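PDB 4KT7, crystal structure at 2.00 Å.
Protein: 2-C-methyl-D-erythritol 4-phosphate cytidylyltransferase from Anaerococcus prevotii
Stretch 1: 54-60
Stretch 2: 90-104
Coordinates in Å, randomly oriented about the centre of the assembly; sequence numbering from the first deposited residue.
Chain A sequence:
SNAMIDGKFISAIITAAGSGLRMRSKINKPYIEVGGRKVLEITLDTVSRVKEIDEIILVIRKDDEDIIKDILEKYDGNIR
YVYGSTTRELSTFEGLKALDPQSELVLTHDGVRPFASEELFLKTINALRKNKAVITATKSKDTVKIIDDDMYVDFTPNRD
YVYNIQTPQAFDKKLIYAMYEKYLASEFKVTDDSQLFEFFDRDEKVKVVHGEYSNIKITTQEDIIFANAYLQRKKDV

Stretch 1, residues 54-60: DEIILVI
Stretch 2 (90-104) LSTFEGLKALDPQSE

How do the two stretches lie? The strand through Ile57 and Val59 and the helix through Ser91 and Gly95 run roughly antiparallel, 145° between N-to-C directions, axes 8.4 Å apart at closest, with CA atoms of Val59 and Gly95 6.1 Å apart and those of Glu55 and Asp100 8.1 Å apart. Extended backbone alternation (phi/psi -111/117 at Ile57, -109/120 at Val59) turns Glu55, Ile57 and Val59 toward the second stretch, and Ile56, Leu58 and Ile60 away from it; 332 Å² is buried, both sides summed.

Why can the helix come so near Val59? Gly95, at phi/psi -65/-45, has no side chain; an ideal CB would sit a tight 3.1 Å from Val59 CG2. Instead Val59, chi1 t, places CG2 3.8 Å from Gly95 CA and CG1 3.6 Å from Ser91 O.

What fills the middle? Ile57, chi1 and chi2 both m, brings CG1 to 3.7 Å from Leu99 CD2, and CG2 to 4.5 Å from Ala98 CB. Leu99 (m, t) starts sideways, but its end comes nearer, making a buried apolar contact.

What anchors the far end? Glu55, chi1 p and chi2 t with chi3 -14°, extends its carboxylate to accept a hydrogen bond from Asp100 N to OE2 (3.1 Å, 164°). One water donates to Glu55 OE1 and Asp100 OD2, 2.9 Å each, bridging like charges. With Asp100 chi1 t, Asp100 OD1 also accepts a hydrogen bond from Gln102 N (2.9 Å), within the type I turn Asp100-Ser103.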

# COMPACT_ATOMS: atom_id res chain seq x y z
N ASP A 54 16.13 9.68 25.38
CA ASP A 54 17.34 10.08 26.12
C ASP A 54 18.63 10.00 25.30
O ASP A 54 19.60 10.67 25.61
CB ASP A 54 17.50 9.27 27.41
CG ASP A 54 16.36 9.49 28.37
OD1 ASP A 54 16.27 10.60 28.92
OD2 ASP A 54 15.54 8.55 28.58
N GLU A 55 18.63 9.16 24.27
CA GLU A 55 19.79 9.04 23.39
C GLU A 55 19.36 8.55 22.03
O GLU A 55 18.34 7.86 21.90
CB GLU A 55 20.79 8.03 23.94
CG GLU A 55 20.39 6.59 23.71
CD GLU A 55 21.40 5.58 24.26
OE1 GLU A 55 22.54 5.96 24.60
OE2 GLU A 55 21.02 4.39 24.36
N ILE A 56 20.15 8.88 21.01
CA ILE A 56 19.84 8.48 19.64
C ILE A 56 21.05 7.79 19.01
O ILE A 56 22.15 8.36 18.96
CB ILE A 56 19.49 9.72 18.78
CG1 ILE A 56 18.26 10.46 19.34
CG2 ILE A 56 19.26 9.33 17.30
CD1 ILE A 56 17.90 11.72 18.54
N ILE A 57 20.83 6.57 18.52
CA ILE A 57 21.87 5.78 17.86
C ILE A 57 21.54 5.67 16.37
O ILE A 57 20.48 5.15 16.01
CB ILE A 57 21.93 4.33 18.40
CG1 ILE A 57 22.06 4.32 19.93
CG2 ILE A 57 23.10 3.58 17.78
CD1 ILE A 57 23.15 5.12 20.43
N LEU A 58 22.42 6.22 15.54
CA LEU A 58 22.31 6.07 14.09
C LEU A 58 23.07 4.84 13.68
O LEU A 58 24.20 4.61 14.11
CB LEU A 58 22.92 7.27 13.37
CG LEU A 58 22.13 8.56 13.40
CD1 LEU A 58 23.03 9.74 13.05
CD2 LEU A 58 21.00 8.46 12.40
N VAL A 59 22.46 4.02 12.84
CA VAL A 59 23.22 2.90 12.31
C VAL A 59 23.47 3.20 10.83
O VAL A 59 22.52 3.38 10.05
CB VAL A 59 22.47 1.58 12.51
CG1 VAL A 59 23.36 0.43 12.10
CG2 VAL A 59 22.06 1.41 13.99
N ILE A 60 24.75 3.28 10.46
CA ILE A 60 25.12 3.79 9.14
C ILE A 60 25.94 2.81 8.30
O ILE A 60 26.44 1.80 8.80
CB ILE A 60 25.94 5.09 9.27
CG1 ILE A 60 27.31 4.80 9.87
CG2 ILE A 60 25.17 6.12 10.11
CD1 ILE A 60 28.33 5.96 9.74
N LEU A 90 20.72 -7.51 11.19
CA LEU A 90 22.07 -7.44 11.72
C LEU A 90 22.47 -5.99 12.01
O LEU A 90 23.18 -5.71 12.98
CB LEU A 90 23.06 -8.09 10.76
CG LEU A 90 23.00 -9.62 10.65
CD1 LEU A 90 23.84 -10.06 9.45
CD2 LEU A 90 23.53 -10.27 11.90
N SER A 91 21.98 -5.08 11.18
CA SER A 91 22.14 -3.66 11.45
C SER A 91 21.46 -3.24 12.76
O SER A 91 22.06 -2.56 13.60
CB SER A 91 21.60 -2.84 10.28
OG SER A 91 22.51 -2.94 9.18
N THR A 92 20.21 -3.65 12.94
CA THR A 92 19.49 -3.31 14.16
C THR A 92 20.24 -3.84 15.40
O THR A 92 20.36 -3.14 16.41
CB THR A 92 18.08 -3.90 14.08
OG1 THR A 92 17.43 -3.26 12.97
CG2 THR A 92 17.29 -3.67 15.38
N PHE A 93 20.78 -5.04 15.30
CA PHE A 93 21.51 -5.62 16.42
C PHE A 93 22.76 -4.84 16.78
O PHE A 93 23.10 -4.72 17.97
CB PHE A 93 21.88 -7.07 16.17
CG PHE A 93 22.29 -7.81 17.41
CD1 PHE A 93 21.39 -7.98 18.44
CD2 PHE A 93 23.57 -8.32 17.54
CE1 PHE A 93 21.76 -8.68 19.60
CE2 PHE A 93 23.94 -9.01 18.68
CZ PHE A 93 23.04 -9.18 19.71
N GLU A 94 23.46 -4.30 15.79
CA GLU A 94 24.61 -3.43 16.08
C GLU A 94 24.10 -2.21 16.85
O GLU A 94 24.78 -1.70 17.75
CB GLU A 94 25.31 -2.96 14.81
CG GLU A 94 26.08 -4.01 14.05
CD GLU A 94 27.08 -4.74 14.93
OE1 GLU A 94 28.01 -4.08 15.48
OE2 GLU A 94 26.94 -5.97 15.08
N GLY A 95 22.92 -1.73 16.47
CA GLY A 95 22.31 -0.61 17.17
C GLY A 95 21.98 -1.01 18.60
O GLY A 95 22.25 -0.25 19.53
N LEU A 96 21.39 -2.20 18.78
CA LEU A 96 21.00 -2.68 20.11
C LEU A 96 22.19 -2.92 21.03
O LEU A 96 22.10 -2.70 22.24
CB LEU A 96 20.18 -3.96 20.03
CG LEU A 96 18.77 -3.87 19.42
CD1 LEU A 96 18.29 -5.27 19.10
CD2 LEU A 96 17.78 -3.19 20.38
N LYS A 97 23.31 -3.39 20.46
CA LYS A 97 24.53 -3.62 21.23
C LYS A 97 25.16 -2.32 21.74
O LYS A 97 25.90 -2.33 22.74
CB LYS A 97 25.57 -4.36 20.37
CG LYS A 97 25.40 -5.87 20.31
CD LYS A 97 26.62 -6.53 19.64
CE LYS A 97 26.64 -6.24 18.16
NZ LYS A 97 27.85 -6.78 17.47
N ALA A 98 24.88 -1.22 21.05
CA ALA A 98 25.51 0.07 21.38
C ALA A 98 24.71 0.95 22.33
O ALA A 98 25.09 2.08 22.62
CB ALA A 98 25.82 0.85 20.10
N LEU A 99 23.59 0.43 22.82
CA LEU A 99 22.72 1.21 23.71
C LEU A 99 23.38 1.41 25.08
O LEU A 99 24.14 0.56 25.55
CB LEU A 99 21.34 0.54 23.88
CG LEU A 99 20.48 0.40 22.61
CD1 LEU A 99 19.10 -0.17 22.90
CD2 LEU A 99 20.34 1.74 21.91
N ASP A 100 23.10 2.56 25.69
CA ASP A 100 23.53 2.87 27.05
C ASP A 100 23.11 1.74 28.00
O ASP A 100 22.01 1.19 27.85
CB ASP A 100 22.85 4.16 27.47
CG ASP A 100 23.47 4.77 28.68
OD1 ASP A 100 23.21 4.27 29.80
OD2 ASP A 100 24.21 5.77 28.53
N PRO A 101 23.97 1.37 28.97
CA PRO A 101 23.63 0.29 29.91
C PRO A 101 22.34 0.56 30.69
O PRO A 101 21.69 -0.39 31.16
CB PRO A 101 24.82 0.29 30.88
CG PRO A 101 25.95 0.87 30.10
CD PRO A 101 25.32 1.90 29.20
N GLN A 102 21.98 1.83 30.83
CA GLN A 102 20.78 2.21 31.57
C GLN A 102 19.50 2.07 30.72
O GLN A 102 18.39 2.13 31.24
CB GLN A 102 20.93 3.64 32.10
CG GLN A 102 19.77 4.16 32.93
CD GLN A 102 20.02 5.56 33.47
OE1 GLN A 102 21.17 6.02 33.52
NE2 GLN A 102 18.96 6.24 33.88
N SER A 103 19.66 1.86 29.42
CA SER A 103 18.49 1.83 28.53
C SER A 103 17.45 0.75 28.91
O SER A 103 17.77 -0.44 28.97
CB SER A 103 18.92 1.63 27.09
OG SER A 103 17.78 1.67 26.24
N GLU A 104 16.21 1.15 29.17
CA GLU A 104 15.18 0.15 29.46
C GLU A 104 14.12 0.05 28.39
O GLU A 104 13.34 -0.91 28.37
CB GLU A 104 14.50 0.42 30.80
CG GLU A 104 15.40 0.24 32.01
CD GLU A 104 14.63 -0.30 33.20
OE1 GLU A 104 14.26 -1.50 33.17
OE2 GLU A 104 14.39 0.47 34.16
O HOH W 1 24.31 7.52 26.24